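PDB 3O5Y: sensor protein from Bacillus halodurans, which probably acts as a two-component sensor histidine kinase, transferring a phosphoryl group from ATP to a protein histidine; the chain described is its GAF domain. Local coordinates for residues A[61-64]-A[65-69]; A[82-85]-A[86-90]; A[102-105]-A[106-109]; A[121-124]-A[125-128]. One frame throughout, in Å; residues are numbered along the deposited sequence.

Contact 1: residues A[61-64]-A[65-69]; sequences LYWS and ALDQR. With ACT (acetate ion), chain C.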
loop_
_atom_site.group_PDB
_atom_site.type_symbol
_atom_site.label_atom_id
_atom_site.label_comp_id
_atom_site.label_asym_id
_atom_site.label_seq_id
_atom_site.Cartn_x
_atom_site.Cartn_y
_atom_site.Cartn_z
ATOM N N LEU A 61 -10.175 0.492 4.257
ATOM C CA LEU A 61 -9.278 1.658 4.267
ATOM C C LEU A 61 -8.664 1.835 2.874
ATOM O O LEU A 61 -8.604 2.956 2.355
ATOM C CB LEU A 61 -8.161 1.487 5.298
ATOM C CG LEU A 61 -7.580 2.714 6.020
ATOM C CD1 LEU A 61 -6.198 2.421 6.574
ATOM C CD2 LEU A 61 -7.495 3.899 5.148
ATOM N N TYR A 62 -8.225 0.728 2.275
ATOM C CA TYR A 62 -7.602 0.775 0.955
ATOM C C TYR A 62 -8.556 1.340 -0.127
ATOM O O TYR A 62 -8.158 2.195 -0.919
ATOM C CB TYR A 62 -7.050 -0.599 0.542
ATOM C CG TYR A 62 -5.961 -1.190 1.442
ATOM C CD1 TYR A 62 -5.543 -2.517 1.278
ATOM C CD2 TYR A 62 -5.372 -0.443 2.458
ATOM C CE1 TYR A 62 -4.552 -3.065 2.079
ATOM C CE2 TYR A 62 -4.379 -0.983 3.272
ATOM C CZ TYR A 62 -3.959 -2.289 3.068
ATOM O OH TYR A 62 -2.979 -2.833 3.873
ATOM N N TRP A 63 -9.810 0.883 -0.149
ATOM C CA TRP A 63 -10.787 1.430 -1.097
ATOM C C TRP A 63 -11.121 2.881 -0.807
ATOM O O TRP A 63 -11.431 3.654 -1.718
ATOM C CB TRP A 63 -12.068 0.611 -1.100
ATOM C CG TRP A 63 -12.003 -0.522 -2.033
ATOM C CD1 TRP A 63 -11.826 -1.821 -1.713
ATOM C CD2 TRP A 63 -12.064 -0.459 -3.458
ATOM N NE1 TRP A 63 -11.814 -2.599 -2.845
ATOM C CE2 TRP A 63 -11.953 -1.787 -3.936
ATOM C CE3 TRP A 63 -12.228 0.588 -4.382
ATOM C CZ2 TRP A 63 -12.000 -2.104 -5.299
ATOM C CZ3 TRP A 63 -12.266 0.278 -5.729
ATOM C CH2 TRP A 63 -12.153 -1.065 -6.177
ATOM N N SER A 64 -11.041 3.260 0.462
ATOM C CA SER A 64 -11.314 4.626 0.842
ATOM C C SER A 64 -10.269 5.573 0.231
ATOM O O SER A 64 -10.608 6.656 -0.243
ATOM C CB SER A 64 -11.361 4.723 2.361
ATOM O OG SER A 64 -11.650 6.039 2.753
ATOM N N ALA A 65 -9.008 5.141 0.215
ATOM C CA ALA A 65 -7.929 5.898 -0.406
ATOM C C ALA A 65 -8.130 6.001 -1.916
ATOM O O ALA A 65 -7.943 7.061 -2.499
ATOM C CB ALA A 65 -6.592 5.252 -0.098
ATOM N N LEU A 66 -8.520 4.891 -2.533
ATOM C CA LEU A 66 -8.813 4.862 -3.953
ATOM C C LEU A 66 -10.007 5.733 -4.313
ATOM O O LEU A 66 -9.948 6.460 -5.307
ATOM C CB LEU A 66 -9.055 3.435 -4.439
ATOM C CG LEU A 66 -7.875 2.538 -4.772
ATOM C CD1 LEU A 66 -8.379 1.150 -5.060
ATOM C CD2 LEU A 66 -7.082 3.067 -5.965
ATOM N N ASP A 67 -11.090 5.653 -3.535
ATOM C CA ASP A 67 -12.295 6.439 -3.836
ATOM C C ASP A 67 -12.037 7.935 -3.673
ATOM O O ASP A 67 -12.452 8.730 -4.512
ATOM C CB ASP A 67 -13.505 6.008 -2.980
ATOM C CG ASP A 67 -14.027 4.603 -3.329
ATOM O OD1 ASP A 67 -13.869 4.145 -4.487
ATOM O OD2 ASP A 67 -14.620 3.947 -2.426
ATOM N N GLN A 68 -11.346 8.303 -2.595
ATOM C CA GLN A 68 -11.054 9.710 -2.266
ATOM C C GLN A 68 -9.928 10.279 -3.131
ATOM O O GLN A 68 -9.731 11.490 -3.182
ATOM C CB GLN A 68 -10.629 9.856 -0.792
ATOM C CG GLN A 68 -11.730 9.734 0.263
ATOM C CD GLN A 68 -11.173 9.817 1.699
ATOM O OE1 GLN A 68 -11.481 8.971 2.547
ATOM N NE2 GLN A 68 -10.341 10.835 1.967
ATOM N N ARG A 69 -9.169 9.401 -3.775
ATOM C CA ARG A 69 -7.979 9.815 -4.512
ATOM C C ARG A 69 -7.000 10.579 -3.621
ATOM O O ARG A 69 -6.371 11.555 -4.040
ATOM C CB ARG A 69 -8.360 10.613 -5.769
ATOM C CG ARG A 69 -8.612 9.730 -6.980
ATOM C CD ARG A 69 -9.181 10.536 -8.133
ATOM N NE ARG A 69 -8.769 10.010 -9.434
ATOM C CZ ARG A 69 -9.326 8.964 -10.047
ATOM N NH1 ARG A 69 -8.866 8.579 -11.240
ATOM N NH2 ARG A 69 -10.338 8.300 -9.480
HETATM C C ACT C . -2.579 -6.379 3.705
HETATM O O ACT C . -3.761 -6.351 4.174
HETATM O OXT ACT C . -2.101 -5.313 3.212
HETATM C CH3 ACT C . -1.803 -7.655 3.746
#
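L66 packs against W63 one turn earlier in the same helix, and its side chain can be traced outward. L66 CB lies 3.6 Å from W63 O, so the stem rests against the backbone of the preceding turn. L66 CG is 3.9 Å from Y62 O. With CG anti to the carbonyl carbon (chi1 -82°), the branch leans back along the helix and CD1 arrives over one face of the W63 indole. L66 CD1 stands 4.2 Å from the centroid of the six-membered ring and 21° off its normal, a CH-pi contact displaced toward the rim at CE3 and CZ3. D67 reaches the same ring at its edge, with OD1 3.9 Å from W63 CE3, while the carboxylate is salt-bridged to R108. Beneath these side chains runs the regular i to i+4 bonding of an alpha-helix; its shortest member across these segments is D67 N to W63 O, 2.7 Å. On another side of the helix, Y62 OH donates to acetate OXT at 2.7 Å, near the ring plane; that ion, probably from the crystallisation liquor, is also bound by S27 and R25. R69, just past the helix, leaves helical geometry with a positive phi. Helix 61-68 lies against the antiparallel sheet of the GAF fold: L61 and A65 touch I72 of strand 72-75, Y62 meets V99 of strand 96-103 and S27 of strand 25-32, and L66 rests on V111 of strand 108-116.

Contact 2: residues A[82-85]-A[86-90]; sequences NFYE and KQYLA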
loop_
_atom_site.group_PDB
_atom_site.type_symbol
_atom_site.label_atom_id
_atom_site.label_comp_id
_atom_site.label_asym_id
_atom_site.label_seq_id
_atom_site.Cartn_x
_atom_site.Cartn_y
_atom_site.Cartn_z
ATOM N N ASN A 82 -12.159 0.812 13.543
ATOM C CA ASN A 82 -11.988 -0.450 12.841
ATOM C C ASN A 82 -12.176 -0.260 11.333
ATOM O O ASN A 82 -12.866 0.663 10.879
ATOM C CB ASN A 82 -12.942 -1.534 13.387
ATOM C CG ASN A 82 -12.585 -2.960 12.884
ATOM O OD1 ASN A 82 -11.407 -3.367 12.902
ATOM N ND2 ASN A 82 -13.608 -3.717 12.435
ATOM N N PHE A 83 -11.513 -1.121 10.572
ATOM C CA PHE A 83 -11.659 -1.174 9.128
ATOM C C PHE A 83 -11.278 -2.575 8.692
ATOM O O PHE A 83 -10.675 -3.328 9.464
ATOM C CB PHE A 83 -10.826 -0.083 8.414
ATOM C CG PHE A 83 -9.406 0.055 8.924
ATOM C CD1 PHE A 83 -8.357 -0.618 8.300
ATOM C CD2 PHE A 83 -9.120 0.887 10.019
ATOM C CE1 PHE A 83 -7.048 -0.470 8.765
ATOM C CE2 PHE A 83 -7.822 1.037 10.497
ATOM C CZ PHE A 83 -6.784 0.352 9.875
ATOM N N TYR A 84 -11.649 -2.944 7.474
ATOM C CA TYR A 84 -11.503 -4.321 7.049
ATOM C C TYR A 84 -10.067 -4.799 7.173
ATOM O O TYR A 84 -9.828 -5.924 7.601
ATOM C CB TYR A 84 -12.011 -4.526 5.623
ATOM C CG TYR A 84 -11.703 -5.897 5.108
ATOM C CD1 TYR A 84 -10.582 -6.134 4.309
ATOM C CD2 TYR A 84 -12.501 -6.974 5.459
ATOM C CE1 TYR A 84 -10.282 -7.426 3.858
ATOM C CE2 TYR A 84 -12.223 -8.248 5.018
ATOM C CZ TYR A 84 -11.118 -8.475 4.216
ATOM O OH TYR A 84 -10.860 -9.759 3.790
ATOM N N GLU A 85 -9.109 -3.955 6.813
ATOM C CA GLU A 85 -7.712 -4.395 6.768
ATOM C C GLU A 85 -7.050 -4.490 8.144
ATOM O O GLU A 85 -6.000 -5.123 8.291
ATOM C CB GLU A 85 -6.893 -3.475 5.862
ATOM C CG GLU A 85 -7.374 -3.423 4.424
ATOM C CD GLU A 85 -8.481 -2.413 4.170
ATOM O OE1 GLU A 85 -9.142 -1.941 5.128
ATOM O OE2 GLU A 85 -8.713 -2.096 2.984
ATOM N N LYS A 86 -7.666 -3.864 9.144
ATOM C CA LYS A 86 -7.020 -3.637 10.429
ATOM C C LYS A 86 -6.494 -4.899 11.110
ATOM O O LYS A 86 -5.304 -4.987 11.401
ATOM C CB LYS A 86 -7.934 -2.854 11.368
ATOM C CG LYS A 86 -7.299 -2.540 12.705
ATOM C CD LYS A 86 -7.982 -1.373 13.396
ATOM C CE LYS A 86 -7.583 -1.346 14.866
ATOM N NZ LYS A 86 -7.603 0.036 15.440
ATOM N N GLN A 87 -7.362 -5.880 11.347
ATOM C CA GLN A 87 -6.939 -7.096 12.046
ATOM C C GLN A 87 -5.799 -7.793 11.305
ATOM O O GLN A 87 -5.016 -8.505 11.915
ATOM C CB GLN A 87 -8.111 -8.068 12.237
ATOM C CG GLN A 87 -8.666 -8.581 10.909
ATOM C CD GLN A 87 -9.634 -9.734 11.057
ATOM O OE1 GLN A 87 -10.770 -9.661 10.572
ATOM N NE2 GLN A 87 -9.193 -10.807 11.715
ATOM N N TYR A 88 -5.718 -7.598 9.991
ATOM C CA TYR A 88 -4.745 -8.310 9.162
ATOM C C TYR A 88 -3.415 -7.586 9.181
ATOM O O TYR A 88 -2.379 -8.176 8.905
ATOM C CB TYR A 88 -5.272 -8.514 7.730
ATOM C CG TYR A 88 -6.533 -9.358 7.674
ATOM C CD1 TYR A 88 -7.722 -8.832 7.187
ATOM C CD2 TYR A 88 -6.539 -10.675 8.144
ATOM C CE1 TYR A 88 -8.877 -9.582 7.153
ATOM C CE2 TYR A 88 -7.701 -11.442 8.122
ATOM C CZ TYR A 88 -8.867 -10.884 7.627
ATOM O OH TYR A 88 -10.027 -11.629 7.597
ATOM N N LEU A 89 -3.458 -6.302 9.526
ATOM C CA LEU A 89 -2.266 -5.505 9.727
ATOM C C LEU A 89 -1.778 -5.585 11.167
ATOM O O LEU A 89 -0.580 -5.766 11.397
ATOM C CB LEU A 89 -2.501 -4.046 9.309
ATOM C CG LEU A 89 -2.855 -3.731 7.843
ATOM C CD1 LEU A 89 -3.292 -2.271 7.656
ATOM C CD2 LEU A 89 -1.711 -4.083 6.885
ATOM N N ALA A 90 -2.686 -5.460 12.138
ATOM C CA ALA A 90 -2.297 -5.475 13.559
ATOM C C ALA A 90 -1.554 -6.756 13.923
ATOM O O ALA A 90 -0.633 -6.742 14.753
ATOM C CB ALA A 90 -3.506 -5.299 14.466
HETATM O O HOH W 1 -10.213 -5.421 11.086
HETATM O O HOH W 2 -12.148 -11.375 5.488
#
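F83 and K86 close a type I beta turn that leads straight into the short helix 86-90 of the GAF domain: K86 N donates to F83 O at 3.1 Å, and Y84 and E85 hold the two central backbone conformations. The tight part lies on the buried side. K86 CB sits 3.6 Å above the centre of the F83 ring, 12° off its normal, and the lysine chain crosses the ring at about a right angle. The F83 chi1 of 46°, with CG between backbone N and carbonyl carbon, folds the phenyl back under the turn to make this possible. L89 CD1 comes to the ring edge at 4.3 Å from F83 CE1, and E85 O accepts a hydrogen bond from L89 N and a weak bond from Y88 N. The carboxylate of E85 leads off to S60 and to the backbone N atoms of L61 and Y62, where the start of helix 61-68 would probably stabilise its negative charge.

The other side is looser and wetter. One water donates to N82 OD1 and F83 O and accepts from Q87 N at 2.9 Å, tying the loop to the first helical turn. The Y84 and Y88 rings meet only obliquely, planes 56° apart, with Y88 CE1 3.9 Å from Y84 CZ. Their hydroxyls are joined by a second water, 2.7 Å from Y84 OH and 3.0 Å from Y88 OH.

Contact 3: residues A[102-105]-A[106-109]; sequences IYSK and NKRV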
loop_
_atom_site.group_PDB
_atom_site.type_symbol
_atom_site.label_atom_id
_atom_site.label_comp_id
_atom_site.label_asym_id
_atom_site.label_seq_id
_atom_site.Cartn_x
_atom_site.Cartn_y
_atom_site.Cartn_z
ATOM N N ILE A 102 -2.593 4.182 -5.929
ATOM C CA ILE A 102 -1.761 4.333 -7.113
ATOM C C ILE A 102 -2.653 4.600 -8.310
ATOM O O ILE A 102 -3.457 3.755 -8.682
ATOM C CB ILE A 102 -0.939 3.085 -7.350
ATOM C CG1 ILE A 102 -0.091 2.797 -6.110
ATOM C CG2 ILE A 102 -0.043 3.280 -8.546
ATOM C CD1 ILE A 102 0.179 1.328 -5.963
ATOM N N TYR A 103 -2.554 5.788 -8.883
ATOM C CA TYR A 103 -3.286 6.067 -10.118
ATOM C C TYR A 103 -2.508 6.774 -11.203
ATOM O O TYR A 103 -1.614 7.561 -10.929
ATOM C CB TYR A 103 -4.659 6.723 -9.877
ATOM C CG TYR A 103 -4.710 8.034 -9.131
ATOM C CD1 TYR A 103 -5.232 9.182 -9.744
ATOM C CD2 TYR A 103 -4.327 8.123 -7.793
ATOM C CE1 TYR A 103 -5.330 10.421 -9.042
ATOM C CE2 TYR A 103 -4.409 9.350 -7.085
ATOM C CZ TYR A 103 -4.909 10.490 -7.718
ATOM O OH TYR A 103 -4.991 11.683 -7.026
ATOM N N SER A 104 -2.871 6.476 -12.442
ATOM C CA SER A 104 -2.280 7.124 -13.598
ATOM C C SER A 104 -3.224 8.190 -14.120
ATOM O O SER A 104 -4.299 8.418 -13.558
ATOM C CB SER A 104 -2.075 6.100 -14.691
ATOM O OG SER A 104 -3.316 5.866 -15.303
ATOM N N LYS A 105 -2.832 8.834 -15.213
ATOM C CA LYS A 105 -3.680 9.850 -15.833
ATOM C C LYS A 105 -5.004 9.262 -16.332
ATOM O O LYS A 105 -5.988 9.977 -16.456
ATOM C CB LYS A 105 -2.929 10.508 -16.988
ATOM C CG LYS A 105 -2.588 9.531 -18.090
ATOM C CD LYS A 105 -2.006 10.215 -19.278
ATOM C CE LYS A 105 -2.043 9.284 -20.476
ATOM N NZ LYS A 105 -1.554 10.022 -21.616
ATOM N N ASN A 106 -5.016 7.959 -16.619
ATOM C CA ASN A 106 -6.199 7.288 -17.171
ATOM C C ASN A 106 -7.066 6.598 -16.140
ATOM O O ASN A 106 -8.290 6.704 -16.204
ATOM C CB ASN A 106 -5.804 6.225 -18.192
ATOM C CG ASN A 106 -5.201 6.806 -19.434
ATOM O OD1 ASN A 106 -5.729 7.765 -20.022
ATOM N ND2 ASN A 106 -4.074 6.229 -19.855
ATOM N N LYS A 107 -6.440 5.861 -15.217
ATOM C CA LYS A 107 -7.185 4.977 -14.305
ATOM C C LYS A 107 -6.516 4.774 -12.944
ATOM O O LYS A 107 -5.343 5.120 -12.742
ATOM C CB LYS A 107 -7.392 3.606 -14.962
ATOM C CG LYS A 107 -6.067 2.849 -15.161
ATOM C CD LYS A 107 -6.277 1.468 -15.774
ATOM C CE LYS A 107 -4.937 0.783 -16.008
ATOM N NZ LYS A 107 -5.103 -0.694 -15.924
ATOM N N ARG A 108 -7.285 4.212 -12.015
ATOM C CA ARG A 108 -6.740 3.703 -10.766
ATOM C C ARG A 108 -6.048 2.411 -11.090
ATOM O O ARG A 108 -6.546 1.612 -11.881
ATOM C CB ARG A 108 -7.848 3.410 -9.777
ATOM C CG ARG A 108 -8.722 4.572 -9.472
ATOM C CD ARG A 108 -10.136 4.100 -9.493
ATOM N NE ARG A 108 -10.855 4.585 -8.331
ATOM C CZ ARG A 108 -11.965 4.029 -7.864
ATOM N NH1 ARG A 108 -12.550 4.540 -6.781
ATOM N NH2 ARG A 108 -12.483 2.957 -8.478
ATOM N N VAL A 109 -4.908 2.206 -10.454
ATOM C CA VAL A 109 -4.015 1.110 -10.769
ATOM C C VAL A 109 -3.899 0.159 -9.582
ATOM O O VAL A 109 -3.819 -1.056 -9.753
ATOM C CB VAL A 109 -2.627 1.676 -11.181
ATOM C CG1 VAL A 109 -1.516 0.651 -11.016
ATOM C CG2 VAL A 109 -2.675 2.167 -12.594
#
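The N106 amide and the chain of K105 lie side by side at the tip of a beta hairpin, pointing the same way; K105 CG stands over one face of the amide, 4.0 Å from N106 CG, and K105 CE is 3.7 Å from N106 ND2. N106 ND2 is hydrogen-bonded to E142 OE1. The other flat group, the Y103 ring, leads away from the partner strand toward R69, and only its stem packs here: Y103 CB is 3.8 Å from R108 CA. Y103 and R108 form an antiparallel non-hydrogen-bonded pair, their side chains on one face of the sheet. Backbone bonds flank this pair, V109 N to I102 O and S104 N to K107 O, each 2.8 Å. I102 and V109 are buried on the sheet face where helix 124-142 packs, I102 against A138 and V109 against I141, and they touch through I102 CG2 and V109 CG1 at 3.9 Å.

The reversal itself is held by a side chain. S104 has OG between its backbone N and carbonyl carbon (chi1 78°), which turns the hydroxyl into the loop to make an ST turn. S104 OG is also hydrogen-bonded to E142 OE2, so the end of the hairpin is fastened to helix 124-142. S104 OG accepts from N106 N at 3.0 Å; almost straight at 171°, K107 N donates to S104 OG at 3.1 Å.

Contact 4: residues A[121-124]-A[125-128]; sequences DWSL and DDLA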
loop_
_atom_site.group_PDB
_atom_site.type_symbol
_atom_site.label_atom_id
_atom_site.label_comp_id
_atom_site.label_asym_id
_atom_site.label_seq_id
_atom_site.Cartn_x
_atom_site.Cartn_y
_atom_site.Cartn_z
ATOM N N ASP A 121 6.021 9.456 13.278
ATOM C CA ASP A 121 5.378 10.278 12.257
ATOM C C ASP A 121 6.070 10.206 10.899
ATOM O O ASP A 121 7.287 10.068 10.802
ATOM C CB ASP A 121 5.361 11.747 12.678
ATOM C CG ASP A 121 4.599 11.989 13.965
ATOM O OD1 ASP A 121 3.680 11.213 14.286
ATOM O OD2 ASP A 121 4.916 12.980 14.646
ATOM N N TRP A 122 5.266 10.312 9.853
ATOM C CA TRP A 122 5.770 10.459 8.515
ATOM C C TRP A 122 6.159 11.915 8.300
ATOM O O TRP A 122 5.351 12.808 8.519
ATOM C CB TRP A 122 4.685 10.016 7.534
ATOM C CG TRP A 122 4.621 8.518 7.455
ATOM C CD1 TRP A 122 3.773 7.696 8.125
ATOM C CD2 TRP A 122 5.479 7.667 6.682
ATOM N NE1 TRP A 122 4.037 6.378 7.815
ATOM C CE2 TRP A 122 5.079 6.335 6.926
ATOM C CE3 TRP A 122 6.544 7.902 5.803
ATOM C CZ2 TRP A 122 5.703 5.244 6.325
ATOM C CZ3 TRP A 122 7.166 6.817 5.216
ATOM C CH2 TRP A 122 6.736 5.502 5.475
ATOM N N SER A 123 7.392 12.172 7.884
ATOM C CA SER A 123 7.784 13.550 7.574
ATOM C C SER A 123 7.242 13.977 6.206
ATOM O O SER A 123 6.838 13.137 5.400
ATOM C CB SER A 123 9.308 13.678 7.591
ATOM O OG SER A 123 9.865 12.889 6.544
ATOM N N LEU A 124 7.248 15.284 5.953
ATOM C CA LEU A 124 6.811 15.859 4.687
ATOM C C LEU A 124 7.729 15.413 3.561
ATOM O O LEU A 124 7.256 15.081 2.465
ATOM C CB LEU A 124 6.827 17.386 4.772
ATOM C CG LEU A 124 6.143 18.333 3.756
ATOM C CD1 LEU A 124 7.126 19.396 3.271
ATOM C CD2 LEU A 124 5.404 17.686 2.571
ATOM N N ASP A 125 9.037 15.400 3.830
ATOM C CA ASP A 125 10.021 14.952 2.852
ATOM C C ASP A 125 9.756 13.515 2.388
ATOM O O ASP A 125 9.816 13.227 1.202
ATOM C CB ASP A 125 11.462 15.086 3.388
ATOM C CG ASP A 125 11.852 16.542 3.691
ATOM O OD1 ASP A 125 11.447 17.462 2.932
ATOM O OD2 ASP A 125 12.564 16.770 4.704
ATOM N N ASP A 126 9.476 12.619 3.321
ATOM C CA ASP A 126 9.220 11.242 2.953
ATOM C C ASP A 126 7.920 11.130 2.177
ATOM O O ASP A 126 7.869 10.422 1.190
ATOM C CB ASP A 126 9.213 10.324 4.183
ATOM C CG ASP A 126 10.615 10.052 4.718
ATOM O OD1 ASP A 126 11.617 10.506 4.091
ATOM O OD2 ASP A 126 10.714 9.380 5.771
ATOM N N LEU A 127 6.883 11.848 2.602
ATOM C CA LEU A 127 5.600 11.791 1.906
ATOM C C LEU A 127 5.679 12.363 0.499
ATOM O O LEU A 127 5.095 11.797 -0.414
ATOM C CB LEU A 127 4.459 12.455 2.704
ATOM C CG LEU A 127 4.088 11.794 4.043
ATOM C CD1 LEU A 127 3.323 12.756 4.944
ATOM C CD2 LEU A 127 3.268 10.547 3.842
ATOM N N ALA A 128 6.380 13.481 0.326
ATOM C CA ALA A 128 6.584 14.069 -1.017
ATOM C C ALA A 128 7.351 13.102 -1.901
ATOM O O ALA A 128 6.961 12.861 -3.053
ATOM C CB ALA A 128 7.314 15.399 -0.947
HETATM O O HOH W 3 9.005 9.648 7.803
#
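S123 and D126 share a water that three groups grip at the start of helix 124-142. The water donates to D126 OD2 at 2.7 Å, accepts from S123 N at 3.0 Å and makes a weak bond to D121 O. S123 is the N-cap: its hydroxyl, turned between backbone N and carbonyl carbon (chi1 65°), accepts a capping bond from D126 N at 3.3 Å with an N-H...O angle of 160°. The water bridges S123 N and D126 OD2 where a capping box would have a direct bond. The helix start would probably stabilise the negative charge of D126, which also has a long, weak ion pair with R116.

Regular helical bonding follows at once, L127 N to S123 O and A128 N to L124 O, the latter 2.8 Å. W122 gives the apolar flank. D126 CB meets the indole at its edge, in plane and 4.0 Å from W122 CE3, with the carboxylate plane turned 70° to the ring, while L127 CG lies 4.0 Å from W122 CB. The site stands at the surface where the loop after strand 108-116 enters the long helix; R116 from the end of that strand makes a cation-pi contact with W122, and both W122 and L127 touch L98 of strand 96-103.

In the fold
Contact 1 is the buried one, and contacts 2 and 3 adjoin it without touching each other, their centres 25 Å apart on opposite sides of the chain's centre. Helix 61-68 is therefore held at its start through the carboxylate of 82-85 and near its end through a charged side chain of 106-109. Contact 4, a surface site, touches none of the others, yet it opens the same helix 124-142 that receives the hairpin of contact 3. Chemistry follows place: contact 1 pairs helical backbone bonds with a leucine-on-indole contact, contact 2 has a tightly packed side and a water-bridged one, and a serine hydroxyl accepts from two backbone N-H groups in contact 3 and one in contact 4.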